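Local structure of alpha-galacturonidase (Bacillus subtilis, 3FEF) at residues L178-P192 with Y215-F227. The protein hydrolyses alpha-1,4-linked galacturonides such as di-galacturonate, as a family 4 glycosidase that uses NAD(+) and manganese. Residues are numbered along the deposited sequence; the frame is centred on the assembly and turned at random.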
# COMPACT_ATOMS: atom_id res chain seq x y z
N LEU A 178 -16.49 32.47 -8.55
CA LEU A 178 -15.71 33.48 -7.85
C LEU A 178 -14.42 33.77 -8.61
O LEU A 178 -14.05 34.91 -8.82
CB LEU A 178 -15.38 33.03 -6.42
CG LEU A 178 -14.35 33.89 -5.67
CD1 LEU A 178 -14.89 35.31 -5.47
CD2 LEU A 178 -13.98 33.26 -4.34
N LEU A 179 -13.73 32.70 -9.00
CA LEU A 179 -12.50 32.84 -9.77
C LEU A 179 -12.76 33.47 -11.16
O LEU A 179 -11.96 34.27 -11.64
CB LEU A 179 -11.82 31.48 -9.92
CG LEU A 179 -11.22 30.83 -8.66
CD1 LEU A 179 -10.92 29.36 -8.95
CD2 LEU A 179 -9.95 31.55 -8.23
N ALA A 180 -13.85 33.10 -11.82
CA ALA A 180 -14.14 33.74 -13.10
C ALA A 180 -14.30 35.26 -12.93
O ALA A 180 -13.78 36.04 -13.71
CB ALA A 180 -15.37 33.13 -13.77
N GLU A 181 -15.00 35.69 -11.88
CA GLU A 181 -15.17 37.11 -11.64
C GLU A 181 -13.87 37.81 -11.26
O GLU A 181 -13.67 38.99 -11.59
CB GLU A 181 -16.27 37.37 -10.60
CG GLU A 181 -17.65 36.94 -11.11
CD GLU A 181 -18.78 37.40 -10.23
OE1 GLU A 181 -18.56 38.27 -9.36
OE2 GLU A 181 -19.90 36.89 -10.42
N MSE A 182 -12.97 37.08 -10.61
CA MSE A 182 -11.67 37.62 -10.25
C MSE A 182 -10.84 37.87 -11.51
O MSE A 182 -10.16 38.88 -11.61
CB MSE A 182 -10.94 36.66 -9.30
CG MSE A 182 -9.45 36.86 -9.22
SE MSE A 182 -8.54 35.30 -8.40
CE MSE A 182 -8.48 34.15 -9.99
N VAL A 183 -10.90 36.94 -12.45
CA VAL A 183 -10.26 37.09 -13.75
C VAL A 183 -10.71 38.38 -14.46
O VAL A 183 -9.89 39.14 -14.96
CB VAL A 183 -10.60 35.90 -14.67
CG1 VAL A 183 -10.16 36.17 -16.10
CG2 VAL A 183 -9.97 34.59 -14.12
N THR A 184 -12.02 38.60 -14.51
CA THR A 184 -12.55 39.83 -15.06
C THR A 184 -12.08 41.06 -14.28
O THR A 184 -11.60 42.02 -14.86
CB THR A 184 -14.08 39.83 -15.04
OG1 THR A 184 -14.56 38.71 -15.79
CG2 THR A 184 -14.62 41.12 -15.66
N GLU A 185 -12.20 41.02 -12.96
CA GLU A 185 -11.81 42.17 -12.18
C GLU A 185 -10.30 42.44 -12.13
O GLU A 185 -9.89 43.58 -12.02
CB GLU A 185 -12.35 42.11 -10.76
CG GLU A 185 -12.28 43.46 -10.09
CD GLU A 185 -11.89 43.36 -8.65
OE1 GLU A 185 -12.74 42.91 -7.85
OE2 GLU A 185 -10.74 43.75 -8.32
N ARG A 186 -9.49 41.39 -12.19
CA ARG A 186 -8.05 41.58 -12.06
C ARG A 186 -7.42 41.77 -13.43
O ARG A 186 -6.38 42.41 -13.55
CB ARG A 186 -7.39 40.38 -11.36
CG ARG A 186 -8.02 39.91 -10.03
CD ARG A 186 -8.00 41.00 -8.95
NE ARG A 186 -6.72 41.70 -8.89
CZ ARG A 186 -6.56 42.90 -8.35
NH1 ARG A 186 -7.60 43.54 -7.81
NH2 ARG A 186 -5.36 43.47 -8.34
N LEU A 187 -8.03 41.21 -14.45
CA LEU A 187 -7.40 41.17 -15.76
C LEU A 187 -8.20 41.93 -16.80
O LEU A 187 -7.68 42.28 -17.86
CB LEU A 187 -7.20 39.72 -16.23
CG LEU A 187 -6.52 38.80 -15.22
CD1 LEU A 187 -6.29 37.39 -15.79
CD2 LEU A 187 -5.21 39.41 -14.72
N GLY A 188 -9.46 42.19 -16.50
CA GLY A 188 -10.30 42.94 -17.42
C GLY A 188 -10.91 42.12 -18.55
O GLY A 188 -11.64 42.66 -19.38
N ILE A 189 -10.64 40.83 -18.58
CA ILE A 189 -11.19 39.99 -19.65
C ILE A 189 -12.37 39.13 -19.22
O ILE A 189 -12.45 38.67 -18.08
CB ILE A 189 -10.11 39.11 -20.30
CG1 ILE A 189 -9.66 38.00 -19.35
CG2 ILE A 189 -8.92 39.97 -20.71
CD1 ILE A 189 -8.39 37.31 -19.81
N GLU A 190 -13.30 38.93 -20.14
CA GLU A 190 -14.48 38.10 -19.91
C GLU A 190 -14.14 36.63 -19.74
O GLU A 190 -13.16 36.13 -20.28
CB GLU A 190 -15.45 38.23 -21.08
CG GLU A 190 -15.92 39.64 -21.29
CD GLU A 190 -16.71 40.15 -20.12
OE1 GLU A 190 -17.81 39.61 -19.86
OE2 GLU A 190 -16.23 41.08 -19.44
N VAL A 191 -14.95 35.93 -18.96
CA VAL A 191 -14.91 34.47 -18.95
C VAL A 191 -16.31 34.06 -19.28
O VAL A 191 -17.24 34.46 -18.59
CB VAL A 191 -14.51 33.91 -17.58
CG1 VAL A 191 -14.73 32.41 -17.54
CG2 VAL A 191 -13.06 34.24 -17.27
N PRO A 192 -16.48 33.30 -20.38
CA PRO A 192 -17.81 32.94 -20.90
C PRO A 192 -18.55 31.92 -20.02
O PRO A 192 -19.77 31.97 -19.92
CB PRO A 192 -17.50 32.35 -22.28
CG PRO A 192 -15.99 32.39 -22.46
CD PRO A 192 -15.39 32.63 -21.11
N TYR A 215 -7.19 29.66 -16.32
CA TYR A 215 -8.13 30.06 -17.36
C TYR A 215 -7.30 30.14 -18.65
O TYR A 215 -6.37 30.95 -18.75
CB TYR A 215 -8.78 31.41 -17.03
CG TYR A 215 -9.59 31.93 -18.20
CD1 TYR A 215 -10.69 31.22 -18.66
CD2 TYR A 215 -9.19 33.07 -18.90
CE1 TYR A 215 -11.41 31.65 -19.75
CE2 TYR A 215 -9.91 33.52 -20.01
CZ TYR A 215 -11.02 32.80 -20.42
OH TYR A 215 -11.75 33.21 -21.50
N ARG A 216 -7.57 29.24 -19.59
CA ARG A 216 -6.70 29.15 -20.77
C ARG A 216 -5.26 29.02 -20.33
O ARG A 216 -4.92 28.14 -19.55
CB ARG A 216 -6.82 30.41 -21.63
CG ARG A 216 -8.25 30.86 -21.79
CD ARG A 216 -8.84 30.34 -23.05
NE ARG A 216 -9.01 31.44 -24.00
CZ ARG A 216 -10.18 31.87 -24.46
NH1 ARG A 216 -11.31 31.27 -24.08
NH2 ARG A 216 -10.23 32.89 -25.31
N HIS A 217 -4.42 29.92 -20.82
CA HIS A 217 -2.99 29.85 -20.55
C HIS A 217 -2.56 30.49 -19.22
O HIS A 217 -1.41 30.43 -18.84
CB HIS A 217 -2.23 30.49 -21.71
CG HIS A 217 -2.58 31.93 -21.92
ND1 HIS A 217 -3.74 32.33 -22.55
CD2 HIS A 217 -1.91 33.06 -21.60
CE1 HIS A 217 -3.78 33.65 -22.59
NE2 HIS A 217 -2.68 34.12 -22.02
N ILE A 218 -3.50 31.07 -18.49
CA ILE A 218 -3.16 31.85 -17.31
C ILE A 218 -3.27 31.05 -16.01
O ILE A 218 -4.27 30.38 -15.76
CB ILE A 218 -4.05 33.11 -17.21
CG1 ILE A 218 -3.80 34.04 -18.40
CG2 ILE A 218 -3.82 33.84 -15.91
CD1 ILE A 218 -5.05 34.77 -18.90
N ASP A 219 -2.24 31.12 -15.18
CA ASP A 219 -2.26 30.49 -13.86
C ASP A 219 -3.07 31.36 -12.89
O ASP A 219 -2.75 32.52 -12.69
CB ASP A 219 -0.84 30.35 -13.35
CG ASP A 219 -0.76 29.53 -12.08
OD1 ASP A 219 -1.81 29.35 -11.41
OD2 ASP A 219 0.35 29.09 -11.73
N LEU A 220 -4.10 30.79 -12.28
CA LEU A 220 -4.97 31.59 -11.43
C LEU A 220 -4.47 31.68 -10.00
O LEU A 220 -4.94 32.53 -9.24
CB LEU A 220 -6.43 31.09 -11.45
CG LEU A 220 -7.07 31.07 -12.85
CD1 LEU A 220 -8.54 30.67 -12.78
CD2 LEU A 220 -6.93 32.41 -13.51
N LEU A 221 -3.53 30.82 -9.61
CA LEU A 221 -3.15 30.81 -8.19
C LEU A 221 -2.44 32.07 -7.70
O LEU A 221 -2.75 32.56 -6.62
CB LEU A 221 -2.39 29.53 -7.75
CG LEU A 221 -3.42 28.73 -6.94
CD1 LEU A 221 -4.20 27.74 -7.83
CD2 LEU A 221 -2.81 28.05 -5.73
N PRO A 222 -1.47 32.58 -8.50
CA PRO A 222 -0.81 33.84 -8.18
C PRO A 222 -1.78 35.01 -8.14
O PRO A 222 -1.64 35.91 -7.33
CB PRO A 222 0.19 34.01 -9.33
CG PRO A 222 0.52 32.60 -9.71
CD PRO A 222 -0.80 31.87 -9.59
N ILE A 223 -2.77 34.98 -9.03
CA ILE A 223 -3.80 36.01 -9.08
C ILE A 223 -4.71 35.96 -7.87
O ILE A 223 -5.09 37.00 -7.33
CB ILE A 223 -4.66 35.89 -10.35
CG1 ILE A 223 -3.81 36.14 -11.59
CG2 ILE A 223 -5.82 36.86 -10.30
CD1 ILE A 223 -4.60 36.11 -12.89
N PHE A 224 -5.06 34.76 -7.41
CA PHE A 224 -5.89 34.66 -6.22
C PHE A 224 -5.09 35.16 -5.01
O PHE A 224 -5.65 35.70 -4.08
CB PHE A 224 -6.36 33.23 -6.00
CG PHE A 224 -7.33 33.09 -4.88
CD1 PHE A 224 -6.89 32.97 -3.57
CD2 PHE A 224 -8.69 33.05 -5.13
CE1 PHE A 224 -7.81 32.80 -2.53
CE2 PHE A 224 -9.60 32.91 -4.12
CZ PHE A 224 -9.16 32.77 -2.80
N ARG A 225 -3.78 34.98 -5.03
CA ARG A 225 -2.97 35.47 -3.93
C ARG A 225 -3.05 37.01 -3.82
O ARG A 225 -3.27 37.54 -2.74
CB ARG A 225 -1.52 34.97 -4.03
CG ARG A 225 -0.58 35.63 -2.99
CD ARG A 225 0.65 34.78 -2.65
NE ARG A 225 1.06 33.83 -3.70
CZ ARG A 225 1.35 34.17 -4.96
NH1 ARG A 225 1.72 33.22 -5.82
NH2 ARG A 225 1.27 35.44 -5.37
N GLU A 226 -2.93 37.70 -4.95
CA GLU A 226 -3.10 39.17 -4.98
C GLU A 226 -4.50 39.57 -4.56
O GLU A 226 -4.70 40.46 -3.74
CB GLU A 226 -2.80 39.74 -6.37
CG GLU A 226 -1.31 39.82 -6.66
CD GLU A 226 -0.96 39.60 -8.11
OE1 GLU A 226 -1.82 39.85 -8.98
OE2 GLU A 226 0.18 39.19 -8.41
N PHE A 227 -5.46 38.89 -5.16
CA PHE A 227 -6.86 39.06 -4.88
C PHE A 227 -7.14 38.95 -3.39
O PHE A 227 -7.89 39.74 -2.82
CB PHE A 227 -7.60 37.95 -5.63
CG PHE A 227 -9.05 38.20 -5.78
CD1 PHE A 227 -9.50 39.38 -6.33
CD2 PHE A 227 -9.97 37.21 -5.43
CE1 PHE A 227 -10.83 39.61 -6.50
CE2 PHE A 227 -11.32 37.41 -5.60
CZ PHE A 227 -11.76 38.62 -6.13
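Glu185 OE2, on the carboxylate whose OE1 lies at the Phe227 ring edge, is gripped twice: Arg186 NH1 meets it at 3.2 Å in a salt bridge, nearly along its C-O axis, and the hydroxyl of Tyr231 hydrogen-bonds to it. Arg186, bent at chi2 and chi3, runs its aliphatic part past that ring, CD 3.4 Å from Phe227 CD1. Phe227 fits as a knob among Leu178, Met182, Glu185 and Arg186. Selenomethionine Met182 makes the reciprocal knob: its CG stands 3.7 Å from the Phe227 centroid, 12° off the normal, a CH-pi contact. CG anti to the backbone N and an extended chi2 bring the selenium to 3.5 Å from Phe224 CA, beside both phenyl rings in oblique Met-aromatic contacts; the bend at chi3 (81°) then turns CE toward Ile223 CG2 and Leu220 CB. An alanine in place of Phe227 would probably open a gap where the ring now covers Met182 CG and leave Arg186 CD without the ring it packs on. Past the helix end, Val191 CG2 sits 3.9 Å from the Tyr215 centroid, over one face, while Arg216 CG covers the opposite face. Helices 178-187 and 220-227 cross at 77°, joining helix 171-187, which follows the last strand of the parallel Rossmann-type sheet, to the C-terminal family region; with the Glu185-Arg186 pair internal to 178-192, the chemistry implies cohesion by shape and dispersion more than by polar bonds.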